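Local coordinates for 4-phosphoerythronate dehydrogenase (Lactobacillus jensenii, PDB 4PRK), which catalyses the reversible, NAD-dependent interconversion of pyruvate and D-lactate as a D-lactate dehydrogenase of the D-isomer specific 2-hydroxyacid dehydrogenase family, at the interface of chains A and B. Sequence-based numbering; all coordinates share one arbitrary frame. Chains: chain A/B, 4-phosphoerythronate dehydrogenase.

Contact 1: the interface of chains A and B. Residues chain A 132-134; chain B 270-271.
A:Asp132 meets B:Lys271 in a salt bridge. The lysine tail runs alongside the acid in the same direction. The lysine ammonium NZ comes to 3.3 Å from carboxylate oxygen OD2 of A:Asp132. It approaches from above the carboxylate plane, 55° out of it. The aliphatic part of the lysine also touches the acid, with CD of B:Lys271 3.9 Å from CG of A:Asp132. Methyl CG2 of A:Thr134 packs against CE of B:Lys271 at 4.1 Å.

The main chains are joined next to this pair. The amide N of A:Phe133 donates to the carbonyl O of B:Lys270 at 2.8 Å. This bond belongs to a short antiparallel bridge between A:Asp132 and B:Lys271. The same carbonyl lies at the edge of the A:Phe133 ring, in its plane.

The second shell is made within chain A. Oxygen OD1 of A:Asp132 accepts from hydroxyl OG1 of A:Thr134 at 2.6 Å, on its syn side. OD1 of A:Asp132 also accepts from the amide N of A:Thr134 at 2.9 Å. In A:Asp132 CG is anti to the backbone N (chi1 180°), which places the carboxylate near A:Thr134. With OD1 gripped by two donors, the carboxylate is held in rotation and OD2 is left to the lysine above the plane. The site ties the loop after helix 121-129 to a loop of the other chain, and may steady the A-B pair if this is the biological dimer.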
loop_
_atom_site.group_PDB
_atom_site.type_symbol
_atom_site.label_atom_id
_atom_site.label_comp_id
_atom_site.label_asym_id
_atom_site.label_seq_id
_atom_site.Cartn_x
_atom_site.Cartn_y
_atom_site.Cartn_z
ATOM N N ASP A 132 -20.105 7.603 32.053
ATOM C CA ASP A 132 -20.870 7.659 30.802
ATOM C C ASP A 132 -20.231 6.765 29.731
ATOM O O ASP A 132 -19.168 7.084 29.184
ATOM C CB ASP A 132 -20.998 9.100 30.334
ATOM C CG ASP A 132 -21.765 9.232 29.047
ATOM O OD1 ASP A 132 -22.018 8.233 28.353
ATOM O OD2 ASP A 132 -22.138 10.367 28.719
ATOM N N PHE A 133 -20.889 5.643 29.457
ATOM C CA PHE A 133 -20.390 4.622 28.544
ATOM C C PHE A 133 -21.194 4.608 27.253
ATOM O O PHE A 133 -21.234 3.609 26.548
ATOM C CB PHE A 133 -20.407 3.229 29.220
ATOM C CG PHE A 133 -19.459 3.105 30.387
ATOM C CD1 PHE A 133 -19.808 3.598 31.646
ATOM C CD2 PHE A 133 -18.201 2.531 30.228
ATOM C CE1 PHE A 133 -18.924 3.512 32.721
ATOM C CE2 PHE A 133 -17.329 2.411 31.297
ATOM C CZ PHE A 133 -17.695 2.899 32.556
ATOM N N THR A 134 -21.814 5.728 26.920
ATOM C CA THR A 134 -22.663 5.756 25.736
ATOM C C THR A 134 -21.847 6.025 24.467
ATOM O O THR A 134 -20.614 6.093 24.510
ATOM C CB THR A 134 -23.820 6.785 25.863
ATOM O OG1 THR A 134 -23.276 8.071 26.103
ATOM C CG2 THR A 134 -24.778 6.433 27.031
ATOM N N LYS B 270 -24.456 2.760 28.697
ATOM C CA LYS B 270 -25.281 3.369 29.747
ATOM C C LYS B 270 -24.529 4.482 30.489
ATOM O O LYS B 270 -23.304 4.642 30.361
ATOM C CB LYS B 270 -25.728 2.315 30.777
ATOM C CG LYS B 270 -26.528 1.133 30.224
ATOM C CD LYS B 270 -26.145 -0.133 30.978
ATOM C CE LYS B 270 -27.170 -1.260 30.896
ATOM N NZ LYS B 270 -27.499 -1.613 29.489
ATOM N N LYS B 271 -25.293 5.236 31.270
ATOM C CA LYS B 271 -24.765 6.143 32.273
ATOM C C LYS B 271 -25.008 5.535 33.638
ATOM O O LYS B 271 -26.108 5.060 33.919
ATOM C CB LYS B 271 -25.431 7.515 32.202
ATOM C CG LYS B 271 -25.802 7.944 30.818
ATOM C CD LYS B 271 -25.374 9.371 30.535
ATOM C CE LYS B 271 -25.806 9.769 29.133
ATOM N NZ LYS B 271 -25.298 11.129 28.886
#

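Contact 2: the interface of chains A and B. Residues chain A 269, 294-296, 298-299; chain B 124, 135.
The B:Asn135 side chain enters a group of chain A aromatic rings. Its CB sits over one face of the A:Phe299 ring, nearer its rim. The amide plane is 20° from that ring. At A:Phe269 the amide meets the ring edge instead, with the two planes 83° apart, and amide carbon CG of B:Asn135 lies 3.6 Å from CE1 of A:Phe269. A:Tyr298 carries CB of A:Phe299 over the centre of one face, and the carbonyl O of A:His295 lies at its edge.

The B:Phe124 ring has OG of A:Ser296 on one face, toward the rim. CG of A:Pro294 reaches CD1 of B:Phe124 at 3.5 Å.

Amide ND2 of B:Asn135 donates a hydrogen bond to the phenol OH of A:Tyr298 at 2.6 Å. CG of A:Tyr298 lies between its backbone N and carbonyl carbon (chi1 80°), which points the phenol at the amide. The phenol oxygen lies close to the amide plane, which would favour this turn of the amide.

In this family A:His295 is the catalytic acid-base histidine. Chain B packs on the residues flanking it, and so may support the catalytic loop of chain A.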
loop_
_atom_site.group_PDB
_atom_site.type_symbol
_atom_site.label_atom_id
_atom_site.label_comp_id
_atom_site.label_asym_id
_atom_site.label_seq_id
_atom_site.Cartn_x
_atom_site.Cartn_y
_atom_site.Cartn_z
ATOM N N PHE A 269 12.854 15.818 29.040
ATOM C CA PHE A 269 14.078 15.093 29.333
ATOM C C PHE A 269 14.579 15.206 30.785
ATOM O O PHE A 269 15.694 14.815 31.065
ATOM C CB PHE A 269 15.160 15.409 28.296
ATOM C CG PHE A 269 14.718 15.133 26.891
ATOM C CD1 PHE A 269 14.158 13.905 26.565
ATOM C CD2 PHE A 269 14.801 16.096 25.925
ATOM C CE1 PHE A 269 13.742 13.628 25.298
ATOM C CE2 PHE A 269 14.355 15.841 24.647
ATOM C CZ PHE A 269 13.817 14.607 24.338
ATOM N N PRO A 294 6.857 13.484 25.398
ATOM C CA PRO A 294 8.085 14.214 25.666
ATOM C C PRO A 294 9.136 14.065 24.609
ATOM O O PRO A 294 10.164 13.452 24.865
ATOM C CB PRO A 294 8.573 13.582 26.980
ATOM C CG PRO A 294 8.002 12.221 26.985
ATOM C CD PRO A 294 6.870 12.165 26.021
ATOM N N HIS A 295 8.866 14.610 23.422
ATOM C CA HIS A 295 9.786 14.558 22.297
ATOM C C HIS A 295 10.332 13.134 22.136
ATOM O O HIS A 295 11.527 12.921 21.939
ATOM C CB HIS A 295 10.925 15.614 22.425
ATOM C CG HIS A 295 11.208 16.357 21.145
ATOM N ND1 HIS A 295 11.511 15.717 19.953
ATOM C CD2 HIS A 295 11.199 17.681 20.860
ATOM C CE1 HIS A 295 11.662 16.614 18.992
ATOM N NE2 HIS A 295 11.485 17.811 19.516
ATOM N N SER A 296 9.445 12.153 22.167
ATOM C CA SER A 296 9.869 10.806 21.999
ATOM C C SER A 296 9.468 10.214 20.629
ATOM O O SER A 296 9.479 8.955 20.445
ATOM C CB SER A 296 9.299 9.983 23.168
ATOM O OG SER A 296 7.841 9.999 23.225
ATOM N N TYR A 298 11.089 10.052 18.032
ATOM C CA TYR A 298 12.280 9.353 17.539
ATOM C C TYR A 298 12.579 8.038 18.274
ATOM O O TYR A 298 13.408 7.269 17.804
ATOM C CB TYR A 298 13.533 10.259 17.687
ATOM C CG TYR A 298 14.024 10.198 19.134
ATOM C CD1 TYR A 298 13.464 10.992 20.128
ATOM C CD2 TYR A 298 14.996 9.284 19.513
ATOM C CE1 TYR A 298 13.877 10.887 21.440
ATOM C CE2 TYR A 298 15.398 9.159 20.829
ATOM C CZ TYR A 298 14.838 9.947 21.786
ATOM O OH TYR A 298 15.247 9.777 23.095
ATOM N N PHE A 299 11.952 7.764 19.413
ATOM C CA PHE A 299 12.562 6.843 20.377
ATOM C C PHE A 299 12.142 5.394 20.081
ATOM O O PHE A 299 11.230 4.834 20.773
ATOM C CB PHE A 299 12.163 7.301 21.799
ATOM C CG PHE A 299 12.826 6.542 22.920
ATOM C CD1 PHE A 299 14.175 6.211 22.869
ATOM C CD2 PHE A 299 12.114 6.227 24.061
ATOM C CE1 PHE A 299 14.761 5.510 23.904
ATOM C CE2 PHE A 299 12.707 5.547 25.107
ATOM C CZ PHE A 299 14.041 5.205 25.025
ATOM N N PHE B 124 3.931 6.933 28.845
ATOM C CA PHE B 124 4.615 8.216 28.911
ATOM C C PHE B 124 3.806 9.225 29.694
ATOM O O PHE B 124 4.371 9.978 30.469
ATOM C CB PHE B 124 4.840 8.775 27.529
ATOM C CG PHE B 124 6.135 8.312 26.885
ATOM C CD1 PHE B 124 7.337 8.774 27.352
ATOM C CD2 PHE B 124 6.113 7.447 25.787
ATOM C CE1 PHE B 124 8.528 8.395 26.761
ATOM C CE2 PHE B 124 7.296 7.056 25.176
ATOM C CZ PHE B 124 8.505 7.554 25.655
ATOM N N ASN B 135 13.236 9.744 28.725
ATOM C CA ASN B 135 13.048 8.674 27.764
ATOM C C ASN B 135 13.779 7.460 28.285
ATOM O O ASN B 135 14.825 7.132 27.777
ATOM C CB ASN B 135 13.648 9.080 26.424
ATOM C CG ASN B 135 12.878 10.176 25.773
ATOM O OD1 ASN B 135 11.811 10.594 26.275
ATOM N ND2 ASN B 135 13.344 10.610 24.614
#

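Contact 3: the interface of chains A and B. Residues chain A 102, 105, 300, 302; chain B 119, 141-143.
A bend at chi2 (78°) turns the B:Glu143 carboxylate toward A:Thr300, A:Thr302 and A:Ser102. On the other side, A:Thr300 places OG1 between its backbone N and carbonyl carbon (chi1 63°), turned toward the acid. The carboxylate is gripped at both oxygens. OE2 of B:Glu143 accepts from OG1 of A:Thr300 at 2.6 Å and from OG of A:Ser102 at 3.0 Å. These two hydroxyls come from opposite faces of the carboxylate plane. OE1 of B:Glu143 accepts from OG1 of A:Thr302 at 2.5 Å, on the syn side but somewhat out of the plane. These hydroxyl donors from chain A would limit rotation of the carboxylate.

CB of A:Thr300 also packs on CA of B:Asn142 at 3.7 Å. A parallel bridge pairs A:Thr300 with B:Ser141. Farther along, NH1 of the B:Arg119 guanidinium donates to the carbonyl O of A:Ala105 at 2.9 Å, tilted from the guanidinium plane.

A:Ser102 caps the start of helix 103-118, since its OG accepts from the amide N of A:Ala105 at 3.2 Å. A:Thr302 lies in the first turn of helix 301-319. B:Glu143 therefore sits near the N-terminal ends of two helices of the other chain, which would probably favour its negative charge. The site joins these helix starts to the loop just before 3-10 helix 144-146, while B:Arg119 comes from the end of helix 103-119.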
loop_
_atom_site.group_PDB
_atom_site.type_symbol
_atom_site.label_atom_id
_atom_site.label_comp_id
_atom_site.label_asym_id
_atom_site.label_seq_id
_atom_site.Cartn_x
_atom_site.Cartn_y
_atom_site.Cartn_z
ATOM N N SER A 102 15.647 7.768 11.970
ATOM C CA SER A 102 14.676 6.934 11.288
ATOM C C SER A 102 13.460 7.784 10.966
ATOM O O SER A 102 12.663 8.043 11.861
ATOM C CB SER A 102 14.290 5.739 12.166
ATOM O OG SER A 102 13.094 5.128 11.760
ATOM N N ALA A 105 10.160 6.311 12.377
ATOM C CA ALA A 105 9.926 6.427 13.825
ATOM C C ALA A 105 9.060 7.637 14.074
ATOM O O ALA A 105 8.010 7.572 14.685
ATOM C CB ALA A 105 11.234 6.564 14.577
ATOM N N THR A 300 12.732 4.827 19.019
ATOM C CA THR A 300 12.633 3.389 18.703
ATOM C C THR A 300 14.025 2.763 18.734
ATOM O O THR A 300 15.028 3.466 18.788
ATOM C CB THR A 300 12.092 3.162 17.293
ATOM O OG1 THR A 300 13.012 3.725 16.340
ATOM C CG2 THR A 300 10.754 3.878 17.154
ATOM N N THR A 302 15.434 1.153 16.308
ATOM C CA THR A 302 16.114 1.548 15.113
ATOM C C THR A 302 16.794 2.906 15.310
ATOM O O THR A 302 17.900 3.097 14.846
ATOM C CB THR A 302 15.136 1.618 13.931
ATOM O OG1 THR A 302 14.358 0.411 13.887
ATOM C CG2 THR A 302 15.936 1.866 12.558
ATOM N N ARG B 119 3.548 2.610 20.933
ATOM C CA ARG B 119 4.320 3.796 21.209
ATOM C C ARG B 119 4.310 4.169 22.708
ATOM O O ARG B 119 4.987 5.135 23.123
ATOM C CB ARG B 119 3.767 4.948 20.395
ATOM C CG ARG B 119 3.844 4.818 18.890
ATOM C CD ARG B 119 5.187 4.392 18.334
ATOM N NE ARG B 119 6.193 5.355 18.683
ATOM C CZ ARG B 119 7.097 5.872 17.873
ATOM N NH1 ARG B 119 7.139 5.539 16.607
ATOM N NH2 ARG B 119 7.936 6.783 18.342
ATOM N N SER B 141 10.297 2.096 21.906
ATOM C CA SER B 141 9.335 1.567 20.969
ATOM C C SER B 141 10.021 0.995 19.738
ATOM O O SER B 141 11.211 0.764 19.736
ATOM C CB SER B 141 8.336 2.647 20.565
ATOM O OG SER B 141 7.176 2.084 20.026
ATOM N N ASN B 142 9.244 0.716 18.709
ATOM C CA ASN B 142 9.786 0.279 17.440
ATOM C C ASN B 142 8.831 0.596 16.307
ATOM O O ASN B 142 7.625 0.815 16.528
ATOM C CB ASN B 142 10.086 -1.208 17.497
ATOM C CG ASN B 142 11.291 -1.594 16.654
ATOM O OD1 ASN B 142 12.028 -0.759 16.149
ATOM N ND2 ASN B 142 11.493 -2.878 16.513
ATOM N N GLU B 143 9.360 0.626 15.087
ATOM C CA GLU B 143 8.546 0.888 13.906
ATOM C C GLU B 143 7.671 -0.311 13.637
ATOM O O GLU B 143 8.054 -1.479 13.937
ATOM C CB GLU B 143 9.401 1.191 12.674
ATOM C CG GLU B 143 10.247 2.458 12.815
ATOM C CD GLU B 143 11.519 2.333 13.649
ATOM O OE1 GLU B 143 11.956 1.208 13.958
ATOM O OE2 GLU B 143 12.118 3.384 13.958
#

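Contacts 2 and 3 are neighbours, with their C-alpha centres about 11 Å apart. They take adjoining parts of chain A segment 294-302: A:Phe299 belongs to contact 2 and A:Thr300 to contact 3. Contact 1 lies about 34 Å from contact 2 and about 36 Å from contact 3, between C-alpha centres. In sequence, residues 132-134 of contact 1 lead into the residue that is B:Asn135 in contact 2, and 270-271 follow the one that is A:Phe269. The two-fold twin of contact 1 thus adjoins contact 2. The same segments serve at both ends of an extended interface, consistent with a dimer within the four-copy deposited assembly.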